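ABC transporter periplasmic peptide-binding protein (Pseudoalteromonas, PDB 4QFL) binds dipeptides in the periplasm, here Ala-Phe, probably to deliver them to an ABC transporter for uptake. Local coordinates at residues D281-I292 and I503-A514. Numbering follows the deposited sequence.
Sequences DINVERETNLNI and IAHGMRFQASSA. With GOL (glycerol), chain E.
Arg286 and Phe509 lie side by side on one face of an antiparallel strand pair, 282-287 with 508-513. Arg286 CG is 3.6 Å from Phe509 CE1. Its guanidinium stands almost upright to the ring, planes 88° apart, with Arg286 NH1 at the ring edge, 3.6 Å from Phe509 CZ. The arginine chain is extended, with CG anti to the backbone N (chi1 171°), which carries it along the ring; NH2 goes on to Asn330 OD1. Val284 continues this face. Its CG1 meets Phe509 CD1 at 4.2 Å and its CG2 meets the methyl of Ala511. Helix 273-278 packs on this tight part through Leu273 and Leu276. Were Phe509 an alanine, a gap would probably open beside Val284 and Leu273, and the Arg286 chain would lose the ring it lies along.

The looser side lies at the exposed residues, Asn283 at one end and Arg286 and Thr288 toward the other. The other face carries two bridging waters. Water 1 joins Asn283 ND2, at 2.8 Å, to Ser512 OG. Water 2 donates to the same Ser512 OG. Farther along, Glu287 and Arg508 make no salt bridge; both reach the backbone of Gly522.

Three reciprocal backbone pairs hold the strands, from Asn283-Ser512 to Glu287-Arg508. The chains then part around a glycerol, probably from the crystallisation liquor. Asn289 N donates to its O2 (2.9 Å), which donates to Gly506 O (2.7 Å). The arrangement is an antiparallel strand pair at which 282-287 joins a larger sheet, 264-266 also pairing with strand 500-513, and it leads toward the dipeptide site of a family 5 solute-binding protein.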
loop_
_atom_site.group_PDB
_atom_site.type_symbol
_atom_site.label_atom_id
_atom_site.label_comp_id
_atom_site.label_asym_id
_atom_site.label_seq_id
_atom_site.Cartn_x
_atom_site.Cartn_y
_atom_site.Cartn_z
ATOM N N ASP A 281 -9.738 5.764 -29.149
ATOM C CA ASP A 281 -10.486 6.503 -28.136
ATOM C C ASP A 281 -10.121 6.125 -26.699
ATOM O O ASP A 281 -10.838 6.474 -25.767
ATOM C CB ASP A 281 -11.999 6.350 -28.362
ATOM C CG ASP A 281 -12.431 4.896 -28.474
ATOM O OD1 ASP A 281 -11.568 4.006 -28.315
ATOM O OD2 ASP A 281 -13.633 4.644 -28.709
ATOM N N ILE A 282 -9.015 5.406 -26.527
ATOM C CA ILE A 282 -8.566 4.997 -25.202
ATOM C C ILE A 282 -7.108 5.386 -25.002
ATOM O O ILE A 282 -6.290 5.265 -25.917
ATOM C CB ILE A 282 -8.735 3.480 -24.995
ATOM C CG1 ILE A 282 -10.209 3.118 -24.905
ATOM C CG2 ILE A 282 -8.031 3.017 -23.727
ATOM C CD1 ILE A 282 -10.437 1.649 -24.811
ATOM N N ASN A 283 -6.794 5.867 -23.806
ATOM C CA ASN A 283 -5.417 6.137 -23.416
ATOM C C ASN A 283 -4.960 5.133 -22.382
ATOM O O ASN A 283 -5.695 4.802 -21.463
ATOM C CB ASN A 283 -5.283 7.532 -22.811
ATOM C CG ASN A 283 -5.616 8.629 -23.790
ATOM O OD1 ASN A 283 -5.264 8.563 -24.974
ATOM N ND2 ASN A 283 -6.299 9.652 -23.302
ATOM N N VAL A 284 -3.738 4.654 -22.522
ATOM C CA VAL A 284 -3.173 3.801 -21.494
ATOM C C VAL A 284 -1.865 4.428 -21.020
ATOM O O VAL A 284 -0.905 4.557 -21.791
ATOM C CB VAL A 284 -2.970 2.368 -22.001
ATOM C CG1 VAL A 284 -2.568 1.453 -20.850
ATOM C CG2 VAL A 284 -4.241 1.876 -22.674
ATOM N N GLU A 285 -1.844 4.859 -19.764
ATOM C CA GLU A 285 -0.644 5.464 -19.213
ATOM C C GLU A 285 0.253 4.368 -18.683
ATOM O O GLU A 285 -0.222 3.329 -18.250
ATOM C CB GLU A 285 -0.986 6.424 -18.087
ATOM C CG GLU A 285 -1.785 7.629 -18.502
ATOM C CD GLU A 285 -2.251 8.428 -17.295
ATOM O OE1 GLU A 285 -1.406 9.129 -16.688
ATOM O OE2 GLU A 285 -3.453 8.337 -16.936
ATOM N N ARG A 286 1.554 4.625 -18.706
ATOM C CA ARG A 286 2.559 3.642 -18.358
ATOM C C ARG A 286 3.660 4.386 -17.627
ATOM O O ARG A 286 4.420 5.113 -18.240
ATOM C CB ARG A 286 3.102 3.020 -19.652
ATOM C CG ARG A 286 4.311 2.131 -19.491
ATOM C CD ARG A 286 4.903 1.754 -20.848
ATOM N NE ARG A 286 6.056 0.881 -20.678
ATOM C CZ ARG A 286 6.089 -0.401 -21.023
ATOM N NH1 ARG A 286 5.038 -0.974 -21.601
ATOM N NH2 ARG A 286 7.183 -1.111 -20.801
ATOM N N GLU A 287 3.737 4.238 -16.310
ATOM C CA GLU A 287 4.697 5.027 -15.553
ATOM C C GLU A 287 5.605 4.170 -14.683
ATOM O O GLU A 287 5.210 3.089 -14.234
ATOM C CB GLU A 287 3.967 6.031 -14.673
ATOM C CG GLU A 287 2.866 6.775 -15.382
ATOM C CD GLU A 287 2.169 7.796 -14.481
ATOM O OE1 GLU A 287 1.285 8.520 -14.995
ATOM O OE2 GLU A 287 2.502 7.883 -13.269
ATOM N N THR A 288 6.823 4.659 -14.448
ATOM C CA THR A 288 7.724 4.006 -13.518
ATOM C C THR A 288 7.190 4.176 -12.099
ATOM O O THR A 288 6.514 5.167 -11.795
ATOM C CB THR A 288 9.141 4.583 -13.597
ATOM O OG1 THR A 288 9.970 3.888 -12.665
ATOM C CG2 THR A 288 9.142 6.049 -13.234
ATOM N N ASN A 289 7.488 3.220 -11.228
ATOM C CA ASN A 289 6.881 3.211 -9.902
ATOM C C ASN A 289 7.693 2.376 -8.919
ATOM O O ASN A 289 8.259 1.348 -9.280
ATOM C CB ASN A 289 5.429 2.719 -10.010
ATOM C CG ASN A 289 4.762 2.549 -8.663
ATOM O OD1 ASN A 289 4.933 1.520 -8.007
ATOM N ND2 ASN A 289 3.970 3.538 -8.256
ATOM N N LEU A 290 7.767 2.846 -7.684
ATOM C CA LEU A 290 8.481 2.142 -6.630
ATOM C C LEU A 290 7.631 0.982 -6.118
ATOM O O LEU A 290 6.647 1.179 -5.411
ATOM C CB LEU A 290 8.765 3.099 -5.486
ATOM C CG LEU A 290 9.706 4.273 -5.718
ATOM C CD1 LEU A 290 9.533 5.273 -4.594
ATOM C CD2 LEU A 290 11.150 3.775 -5.806
ATOM N N ASN A 291 7.993 -0.229 -6.498
ATOM C CA ASN A 291 7.252 -1.394 -6.059
ATOM C C ASN A 291 8.133 -2.612 -6.110
ATOM O O ASN A 291 9.174 -2.605 -6.761
ATOM C CB ASN A 291 6.003 -1.608 -6.918
ATOM C CG ASN A 291 6.331 -1.935 -8.361
ATOM O OD1 ASN A 291 6.388 -1.050 -9.220
ATOM N ND2 ASN A 291 6.534 -3.207 -8.638
ATOM N N ILE A 292 7.723 -3.653 -5.400
ATOM C CA ILE A 292 8.397 -4.941 -5.478
ATOM C C ILE A 292 7.390 -6.069 -5.431
ATOM O O ILE A 292 6.449 -6.039 -4.644
ATOM C CB ILE A 292 9.389 -5.119 -4.334
ATOM C CG1 ILE A 292 10.058 -6.501 -4.424
ATOM C CG2 ILE A 292 8.702 -4.877 -3.004
ATOM C CD1 ILE A 292 11.106 -6.604 -5.512
ATOM N N ILE A 503 11.339 -10.697 -6.878
ATOM C CA ILE A 503 11.242 -11.231 -8.223
ATOM C C ILE A 503 11.398 -10.139 -9.263
ATOM O O ILE A 503 12.309 -10.197 -10.076
ATOM C CB ILE A 503 9.943 -12.004 -8.439
ATOM C CG1 ILE A 503 9.990 -13.298 -7.622
ATOM C CG2 ILE A 503 9.758 -12.316 -9.909
ATOM C CD1 ILE A 503 8.676 -13.671 -7.017
ATOM N N ALA A 504 10.538 -9.129 -9.210
ATOM C CA ALA A 504 10.512 -8.109 -10.246
ATOM C C ALA A 504 9.866 -6.815 -9.774
ATOM O O ALA A 504 9.241 -6.757 -8.724
ATOM C CB ALA A 504 9.778 -8.631 -11.454
ATOM N N HIS A 505 10.012 -5.775 -10.579
ATOM C CA HIS A 505 9.334 -4.520 -10.333
ATOM C C HIS A 505 8.489 -4.202 -11.557
ATOM O O HIS A 505 9.003 -4.202 -12.676
ATOM C CB HIS A 505 10.358 -3.416 -10.082
ATOM C CG HIS A 505 11.413 -3.791 -9.085
ATOM N ND1 HIS A 505 12.673 -4.202 -9.454
ATOM C CD2 HIS A 505 11.388 -3.820 -7.734
ATOM C CE1 HIS A 505 13.385 -4.462 -8.370
ATOM N NE2 HIS A 505 12.626 -4.240 -7.315
ATOM N N GLY A 506 7.193 -3.947 -11.349
ATOM C CA GLY A 506 6.284 -3.684 -12.455
ATOM C C GLY A 506 6.191 -2.221 -12.874
ATOM O O GLY A 506 6.659 -1.319 -12.167
ATOM N N MET A 507 5.605 -1.997 -14.053
ATOM C CA MET A 507 5.217 -0.657 -14.503
ATOM C C MET A 507 3.799 -0.386 -14.016
ATOM O O MET A 507 2.992 -1.309 -13.882
ATOM C CB MET A 507 5.267 -0.552 -16.034
ATOM C CG MET A 507 6.667 -0.613 -16.624
ATOM S SD MET A 507 7.623 0.825 -16.139
ATOM C CE MET A 507 6.581 2.108 -16.787
ATOM N N ARG A 508 3.503 0.876 -13.731
ATOM C CA ARG A 508 2.163 1.257 -13.313
ATOM C C ARG A 508 1.306 1.630 -14.529
ATOM O O ARG A 508 1.575 2.624 -15.189
ATOM C CB ARG A 508 2.248 2.420 -12.330
ATOM C CG ARG A 508 0.950 2.731 -11.633
ATOM C CD ARG A 508 1.119 3.808 -10.580
ATOM N NE ARG A 508 -0.031 3.824 -9.687
ATOM C CZ ARG A 508 -0.051 4.440 -8.516
ATOM N NH1 ARG A 508 1.015 5.113 -8.111
ATOM N NH2 ARG A 508 -1.132 4.386 -7.754
ATOM N N PHE A 509 0.287 0.828 -14.828
ATOM C CA PHE A 509 -0.595 1.089 -15.970
ATOM C C PHE A 509 -1.995 1.541 -15.544
ATOM O O PHE A 509 -2.507 1.121 -14.515
ATOM C CB PHE A 509 -0.793 -0.168 -16.823
ATOM C CG PHE A 509 0.425 -0.618 -17.574
ATOM C CD1 PHE A 509 0.739 -0.065 -18.807
ATOM C CD2 PHE A 509 1.224 -1.637 -17.069
ATOM C CE1 PHE A 509 1.845 -0.495 -19.507
ATOM C CE2 PHE A 509 2.337 -2.075 -17.762
ATOM C CZ PHE A 509 2.650 -1.500 -18.986
ATOM N N GLN A 510 -2.623 2.375 -16.364
ATOM C CA GLN A 510 -4.043 2.655 -16.224
ATOM C C GLN A 510 -4.687 2.981 -17.564
ATOM O O GLN A 510 -4.142 3.754 -18.351
ATOM C CB GLN A 510 -4.295 3.806 -15.266
ATOM C CG GLN A 510 -5.769 4.133 -15.113
ATOM C CD GLN A 510 -5.991 5.181 -14.064
ATOM O OE1 GLN A 510 -5.895 6.373 -14.338
ATOM N NE2 GLN A 510 -6.261 4.743 -12.838
ATOM N N ALA A 511 -5.848 2.389 -17.818
ATOM C CA ALA A 511 -6.565 2.674 -19.049
ATOM C C ALA A 511 -7.714 3.628 -18.789
ATOM O O ALA A 511 -8.353 3.577 -17.748
ATOM C CB ALA A 511 -7.074 1.395 -19.688
ATOM N N SER A 512 -7.978 4.507 -19.745
ATOM C CA SER A 512 -9.114 5.395 -19.621
ATOM C C SER A 512 -9.625 5.871 -20.977
ATOM O O SER A 512 -8.899 5.861 -21.972
ATOM C CB SER A 512 -8.769 6.585 -18.709
ATOM O OG SER A 512 -7.694 7.359 -19.217
ATOM N N SER A 513 -10.890 6.270 -21.004
ATOM C CA SER A 513 -11.430 6.966 -22.156
ATOM C C SER A 513 -10.618 8.222 -22.480
ATOM O O SER A 513 -10.165 8.953 -21.592
ATOM C CB SER A 513 -12.880 7.349 -21.919
ATOM O OG SER A 513 -13.172 8.498 -22.688
ATOM N N ALA A 514 -10.433 8.470 -23.769
ATOM C CA ALA A 514 -9.705 9.644 -24.201
ATOM C C ALA A 514 -10.429 10.896 -23.739
ATOM O O ALA A 514 -9.883 11.988 -23.807
ATOM C CB ALA A 514 -9.546 9.649 -25.702
HETATM C C1 GOL E . 10.651 0.428 -11.432
HETATM O O1 GOL E . 10.364 -0.145 -10.181
HETATM C C2 GOL E . 9.662 -0.060 -12.486
HETATM O O2 GOL E . 8.485 0.713 -12.414
HETATM C C3 GOL E . 10.298 0.091 -13.868
HETATM O O3 GOL E . 10.850 1.394 -13.992
HETATM O O HOH W 1 -7.161 9.813 -20.645
HETATM O O HOH W 2 -5.135 6.190 -18.521
#